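Local structure of glycerol dehydratase (Clostridium butyricum, 1R9D) at residues I216-A230 against L242-G254. The protein is a B12-independent glycerol dehydratase of the glycyl radical enzyme family, a lyase that probably removes water from glycerol by radical chemistry. Residues are numbered along the deposited sequence; the frame is centred on the assembly and turned at random.
Sequences ITYVNRYAKKAKEIA and LNEIAKICSKVSG
Ala223 and Ala246 lie side by side where the helices of segments 216-230 and 242-254 run antiparallel, their axes 7.8 Å apart at closest approach and 163° between their directions. The two alanines sit where the CA atoms come nearest, 4.1 Å apart: Ala246 CB rests against Ala223 O at 3.4 Å, while Ala226 CB meets both Ala246 CB and the carbonyl oxygen of Leu242. On one flank the chain of Lys227, bent at chi2, passes over the methyl of Ala246 and then crosses Asn243 at about a right angle, and NZ donates to Asn243 OD1 at 2.8 Å. The ammonium sits above the amide plane, 52° out of it, rather than on a lone pair. Near the connection between the helices, Leu242 CB packs on Ala230 CB, and its CD1 presses tightly on Ile229 CG2, 3.4 Å away. The pair forms a helical hairpin, helices 197-230 and 236-252 joined by a short connection, at the periphery of the pyruvate formate lyase-like fold. Phe269 of helix 260-277 packs against both Val219 and Cys249. Val219 has CG1 anti to the backbone N (chi1 179°), which places this methyl 3.2 Å from Cys249 O and also against Ser253 CA. Ser250 OG lies 3.4 Å from Ala223 CB and donates back to Ala246 O, reaching it from the face opposite that used by Ser250 N, so this one carbonyl takes two bonds. Ser253 OG bonds to Ser250 O within its own segment, and Asn220 brings ND2 against Ser253 CB. The carbonyl oxygen of Ser253 is buried without a hydrogen-bonding partner, packed instead against Ile216 CG1 at 3.1 Å and approached by the CA-H of the same isoleucine, whose side chain also touches Phe177 and Ile181 of helix 169-190.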
loop_
_atom_site.group_PDB
_atom_site.type_symbol
_atom_site.label_atom_id
_atom_site.label_comp_id
_atom_site.label_asym_id
_atom_site.label_seq_id
_atom_site.Cartn_x
_atom_site.Cartn_y
_atom_site.Cartn_z
ATOM N N ILE A 216 -26.063 6.551 -9.666
ATOM C CA ILE A 216 -27.171 6.560 -10.616
ATOM C C ILE A 216 -28.267 5.607 -10.143
ATOM O O ILE A 216 -29.454 5.934 -10.200
ATOM C CB ILE A 216 -26.688 6.153 -12.029
ATOM C CG1 ILE A 216 -25.750 7.233 -12.580
ATOM C CG2 ILE A 216 -27.877 5.958 -12.962
ATOM C CD1 ILE A 216 -25.144 6.905 -13.931
ATOM N N THR A 217 -27.861 4.437 -9.660
ATOM C CA THR A 217 -28.798 3.438 -9.155
ATOM C C THR A 217 -29.552 3.982 -7.945
ATOM O O THR A 217 -30.766 3.795 -7.815
ATOM C CB THR A 217 -28.059 2.149 -8.728
ATOM O OG1 THR A 217 -27.391 1.581 -9.862
ATOM C CG2 THR A 217 -29.037 1.130 -8.156
ATOM N N TYR A 218 -28.820 4.658 -7.063
ATOM C CA TYR A 218 -29.396 5.231 -5.850
ATOM C C TYR A 218 -30.515 6.214 -6.175
ATOM O O TYR A 218 -31.600 6.143 -5.595
ATOM C CB TYR A 218 -28.309 5.946 -5.036
ATOM C CG TYR A 218 -28.765 6.407 -3.672
ATOM C CD1 TYR A 218 -29.137 5.485 -2.693
ATOM C CD2 TYR A 218 -28.832 7.768 -3.359
ATOM C CE1 TYR A 218 -29.566 5.903 -1.436
ATOM C CE2 TYR A 218 -29.261 8.197 -2.105
ATOM C CZ TYR A 218 -29.628 7.259 -1.150
ATOM O OH TYR A 218 -30.073 7.674 0.086
ATOM N N VAL A 219 -30.249 7.128 -7.103
ATOM C CA VAL A 219 -31.235 8.128 -7.493
ATOM C C VAL A 219 -32.471 7.472 -8.108
ATOM O O VAL A 219 -33.600 7.905 -7.873
ATOM C CB VAL A 219 -30.633 9.129 -8.495
ATOM C CG1 VAL A 219 -31.677 10.151 -8.906
ATOM C CG2 VAL A 219 -29.430 9.830 -7.864
ATOM N N ASN A 220 -32.254 6.421 -8.892
ATOM C CA ASN A 220 -33.361 5.711 -9.522
ATOM C C ASN A 220 -34.265 5.026 -8.506
ATOM O O ASN A 220 -35.453 4.833 -8.762
ATOM C CB ASN A 220 -32.825 4.699 -10.535
ATOM C CG ASN A 220 -32.495 5.339 -11.865
ATOM O OD1 ASN A 220 -31.583 4.904 -12.576
ATOM N ND2 ASN A 220 -33.245 6.378 -12.219
ATOM N N ARG A 221 -33.710 4.659 -7.356
ATOM C CA ARG A 221 -34.506 4.023 -6.316
ATOM C C ARG A 221 -35.516 5.025 -5.759
ATOM O O ARG A 221 -36.623 4.647 -5.372
ATOM C CB ARG A 221 -33.612 3.502 -5.188
ATOM C CG ARG A 221 -32.737 2.317 -5.584
ATOM C CD ARG A 221 -31.929 1.812 -4.399
ATOM N NE ARG A 221 -32.788 1.321 -3.326
ATOM C CZ ARG A 221 -32.410 1.212 -2.056
ATOM N NH1 ARG A 221 -31.182 1.562 -1.693
ATOM N NH2 ARG A 221 -33.261 0.762 -1.144
ATOM N N TYR A 222 -35.135 6.301 -5.714
ATOM C CA TYR A 222 -36.044 7.332 -5.217
ATOM C C TYR A 222 -37.104 7.640 -6.262
ATOM O O TYR A 222 -38.246 7.957 -5.922
ATOM C CB TYR A 222 -35.293 8.623 -4.856
ATOM C CG TYR A 222 -34.668 8.589 -3.483
ATOM C CD1 TYR A 222 -33.378 8.099 -3.297
ATOM C CD2 TYR A 222 -35.391 8.995 -2.358
ATOM C CE1 TYR A 222 -32.820 8.009 -2.027
ATOM C CE2 TYR A 222 -34.841 8.907 -1.077
ATOM C CZ TYR A 222 -33.555 8.412 -0.924
ATOM O OH TYR A 222 -33.001 8.305 0.327
ATOM N N ALA A 223 -36.725 7.548 -7.532
ATOM C CA ALA A 223 -37.665 7.807 -8.613
ATOM C C ALA A 223 -38.794 6.781 -8.538
ATOM O O ALA A 223 -39.968 7.118 -8.710
ATOM C CB ALA A 223 -36.956 7.719 -9.959
ATOM N N LYS A 224 -38.430 5.531 -8.266
ATOM C CA LYS A 224 -39.400 4.448 -8.154
ATOM C C LYS A 224 -40.223 4.595 -6.878
ATOM O O LYS A 224 -41.432 4.358 -6.875
ATOM C CB LYS A 224 -38.687 3.094 -8.146
ATOM C CG LYS A 224 -39.627 1.916 -7.968
ATOM C CD LYS A 224 -38.877 0.635 -7.661
ATOM C CE LYS A 224 -39.848 -0.489 -7.313
ATOM N NZ LYS A 224 -39.150 -1.709 -6.821
ATOM N N LYS A 225 -39.558 4.979 -5.792
ATOM C CA LYS A 225 -40.224 5.168 -4.509
ATOM C C LYS A 225 -41.300 6.244 -4.633
ATOM O O LYS A 225 -42.408 6.092 -4.117
ATOM C CB LYS A 225 -39.205 5.595 -3.454
ATOM C CG LYS A 225 -39.741 5.636 -2.036
ATOM C CD LYS A 225 -39.867 4.239 -1.464
ATOM C CE LYS A 225 -40.189 4.277 0.018
ATOM N NZ LYS A 225 -40.160 2.915 0.618
ATOM N N ALA A 226 -40.962 7.330 -5.322
ATOM C CA ALA A 226 -41.883 8.445 -5.522
ATOM C C ALA A 226 -43.188 8.013 -6.196
ATOM O O ALA A 226 -44.273 8.268 -5.671
ATOM C CB ALA A 226 -41.207 9.539 -6.345
ATOM N N LYS A 227 -43.078 7.375 -7.360
ATOM C CA LYS A 227 -44.253 6.900 -8.099
ATOM C C LYS A 227 -45.101 5.984 -7.226
ATOM O O LYS A 227 -46.329 6.064 -7.222
ATOM C CB LYS A 227 -43.823 6.135 -9.352
ATOM C CG LYS A 227 -43.479 7.007 -10.546
ATOM C CD LYS A 227 -44.722 7.678 -11.119
ATOM C CE LYS A 227 -44.389 8.473 -12.376
ATOM N NZ LYS A 227 -45.574 9.172 -12.947
ATOM N N GLU A 228 -44.425 5.107 -6.496
ATOM C CA GLU A 228 -45.060 4.154 -5.600
ATOM C C GLU A 228 -45.925 4.861 -4.555
ATOM O O GLU A 228 -47.033 4.415 -4.239
ATOM C CB GLU A 228 -43.966 3.319 -4.931
ATOM C CG GLU A 228 -44.402 2.439 -3.778
ATOM C CD GLU A 228 -43.232 1.665 -3.187
ATOM O OE1 GLU A 228 -43.395 1.055 -2.108
ATOM O OE2 GLU A 228 -42.145 1.666 -3.810
ATOM N N ILE A 229 -45.416 5.965 -4.017
ATOM C CA ILE A 229 -46.148 6.734 -3.020
ATOM C C ILE A 229 -47.271 7.519 -3.694
ATOM O O ILE A 229 -48.383 7.604 -3.168
ATOM C CB ILE A 229 -45.212 7.721 -2.279
ATOM C CG1 ILE A 229 -44.174 6.943 -1.466
ATOM C CG2 ILE A 229 -46.021 8.622 -1.362
ATOM C CD1 ILE A 229 -43.156 7.829 -0.751
ATOM N N ALA A 230 -46.975 8.080 -4.864
ATOM C CA ALA A 230 -47.947 8.862 -5.621
ATOM C C ALA A 230 -49.193 8.047 -5.946
ATOM O O ALA A 230 -50.318 8.535 -5.819
ATOM C CB ALA A 230 -47.315 9.372 -6.911
ATOM N N LEU A 242 -45.457 14.338 -6.101
ATOM C CA LEU A 242 -44.711 13.085 -6.071
ATOM C C LEU A 242 -44.385 12.573 -7.469
ATOM O O LEU A 242 -43.335 11.967 -7.682
ATOM C CB LEU A 242 -45.496 12.033 -5.291
ATOM C CG LEU A 242 -45.556 12.313 -3.789
ATOM C CD1 LEU A 242 -46.659 11.501 -3.141
ATOM C CD2 LEU A 242 -44.204 11.991 -3.172
ATOM N N ASN A 243 -45.284 12.809 -8.422
ATOM C CA ASN A 243 -45.043 12.376 -9.793
ATOM C C ASN A 243 -43.970 13.239 -10.437
ATOM O O ASN A 243 -43.220 12.777 -11.296
ATOM C CB ASN A 243 -46.323 12.445 -10.630
ATOM C CG ASN A 243 -47.175 11.203 -10.487
ATOM O OD1 ASN A 243 -46.668 10.081 -10.559
ATOM N ND2 ASN A 243 -48.474 11.391 -10.292
ATOM N N GLU A 244 -43.904 14.501 -10.024
ATOM C CA GLU A 244 -42.903 15.404 -10.572
ATOM C C GLU A 244 -41.534 15.033 -10.005
ATOM O O GLU A 244 -40.518 15.144 -10.689
ATOM C CB GLU A 244 -43.242 16.858 -10.233
ATOM C CG GLU A 244 -42.224 17.856 -10.770
ATOM C CD GLU A 244 -42.149 17.870 -12.288
ATOM O OE1 GLU A 244 -42.603 16.895 -12.927
ATOM O OE2 GLU A 244 -41.623 18.857 -12.848
ATOM N N ILE A 245 -41.518 14.586 -8.753
ATOM C CA ILE A 245 -40.281 14.172 -8.102
ATOM C C ILE A 245 -39.754 12.935 -8.823
ATOM O O ILE A 245 -38.566 12.834 -9.126
ATOM C CB ILE A 245 -40.524 13.831 -6.608
ATOM C CG1 ILE A 245 -40.865 15.108 -5.836
ATOM C CG2 ILE A 245 -39.302 13.153 -6.013
ATOM C CD1 ILE A 245 -41.249 14.866 -4.392
ATOM N N ALA A 246 -40.648 11.993 -9.106
ATOM C CA ALA A 246 -40.254 10.777 -9.802
ATOM C C ALA A 246 -39.649 11.130 -11.155
ATOM O O ALA A 246 -38.677 10.511 -11.590
ATOM C CB ALA A 246 -41.459 9.865 -9.988
ATOM N N LYS A 247 -40.224 12.133 -11.812
ATOM C CA LYS A 247 -39.748 12.569 -13.121
ATOM C C LYS A 247 -38.360 13.197 -13.047
ATOM O O LYS A 247 -37.479 12.887 -13.851
ATOM C CB LYS A 247 -40.719 13.581 -13.732
ATOM C CG LYS A 247 -40.251 14.135 -15.069
ATOM C CD LYS A 247 -41.232 15.141 -15.648
ATOM C CE LYS A 247 -40.745 15.652 -16.997
ATOM N NZ LYS A 247 -41.731 16.566 -17.642
ATOM N N ILE A 248 -38.175 14.090 -12.082
ATOM C CA ILE A 248 -36.895 14.764 -11.915
ATOM C C ILE A 248 -35.786 13.797 -11.522
ATOM O O ILE A 248 -34.686 13.856 -12.072
ATOM C CB ILE A 248 -37.005 15.893 -10.866
ATOM C CG1 ILE A 248 -37.914 16.996 -11.410
ATOM C CG2 ILE A 248 -35.629 16.460 -10.551
ATOM C CD1 ILE A 248 -38.151 18.122 -10.450
ATOM N N CYS A 249 -36.072 12.905 -10.580
ATOM C CA CYS A 249 -35.075 11.932 -10.145
ATOM C C CYS A 249 -34.660 11.024 -11.302
ATOM O O CYS A 249 -33.488 10.669 -11.433
ATOM C CB CYS A 249 -35.613 11.087 -8.985
ATOM S SG CYS A 249 -35.741 11.961 -7.402
ATOM N N SER A 250 -35.618 10.653 -12.145
ATOM C CA SER A 250 -35.314 9.793 -13.283
ATOM C C SER A 250 -34.343 10.456 -14.250
ATOM O O SER A 250 -33.475 9.792 -14.818
ATOM C CB SER A 250 -36.596 9.409 -14.028
ATOM O OG SER A 250 -37.340 8.463 -13.280
ATOM N N LYS A 251 -34.485 11.762 -14.441
ATOM C CA LYS A 251 -33.598 12.479 -15.345
ATOM C C LYS A 251 -32.205 12.715 -14.757
ATOM O O LYS A 251 -31.200 12.345 -15.367
ATOM C CB LYS A 251 -34.190 13.828 -15.742
ATOM C CG LYS A 251 -33.237 14.617 -16.617
ATOM C CD LYS A 251 -33.696 16.033 -16.873
ATOM C CE LYS A 251 -32.636 16.779 -17.673
ATOM N NZ LYS A 251 -33.053 18.166 -18.011
ATOM N N VAL A 252 -32.142 13.328 -13.577
ATOM C CA VAL A 252 -30.849 13.614 -12.959
ATOM C C VAL A 252 -30.159 12.388 -12.373
ATOM O O VAL A 252 -29.119 12.507 -11.724
ATOM C CB VAL A 252 -30.968 14.694 -11.853
ATOM C CG1 VAL A 252 -31.602 15.946 -12.430
ATOM C CG2 VAL A 252 -31.776 14.168 -10.672
ATOM N N SER A 253 -30.732 11.208 -12.593
ATOM C CA SER A 253 -30.117 9.992 -12.085
ATOM C C SER A 253 -28.732 9.873 -12.717
ATOM O O SER A 253 -27.778 9.452 -12.063
ATOM C CB SER A 253 -30.971 8.764 -12.428
ATOM O OG SER A 253 -31.298 8.726 -13.807
ATOM N N GLY A 254 -28.623 10.274 -13.981
ATOM C CA GLY A 254 -27.347 10.208 -14.670
ATOM C C GLY A 254 -27.026 11.443 -15.488
ATOM O O GLY A 254 -25.860 11.753 -15.727
#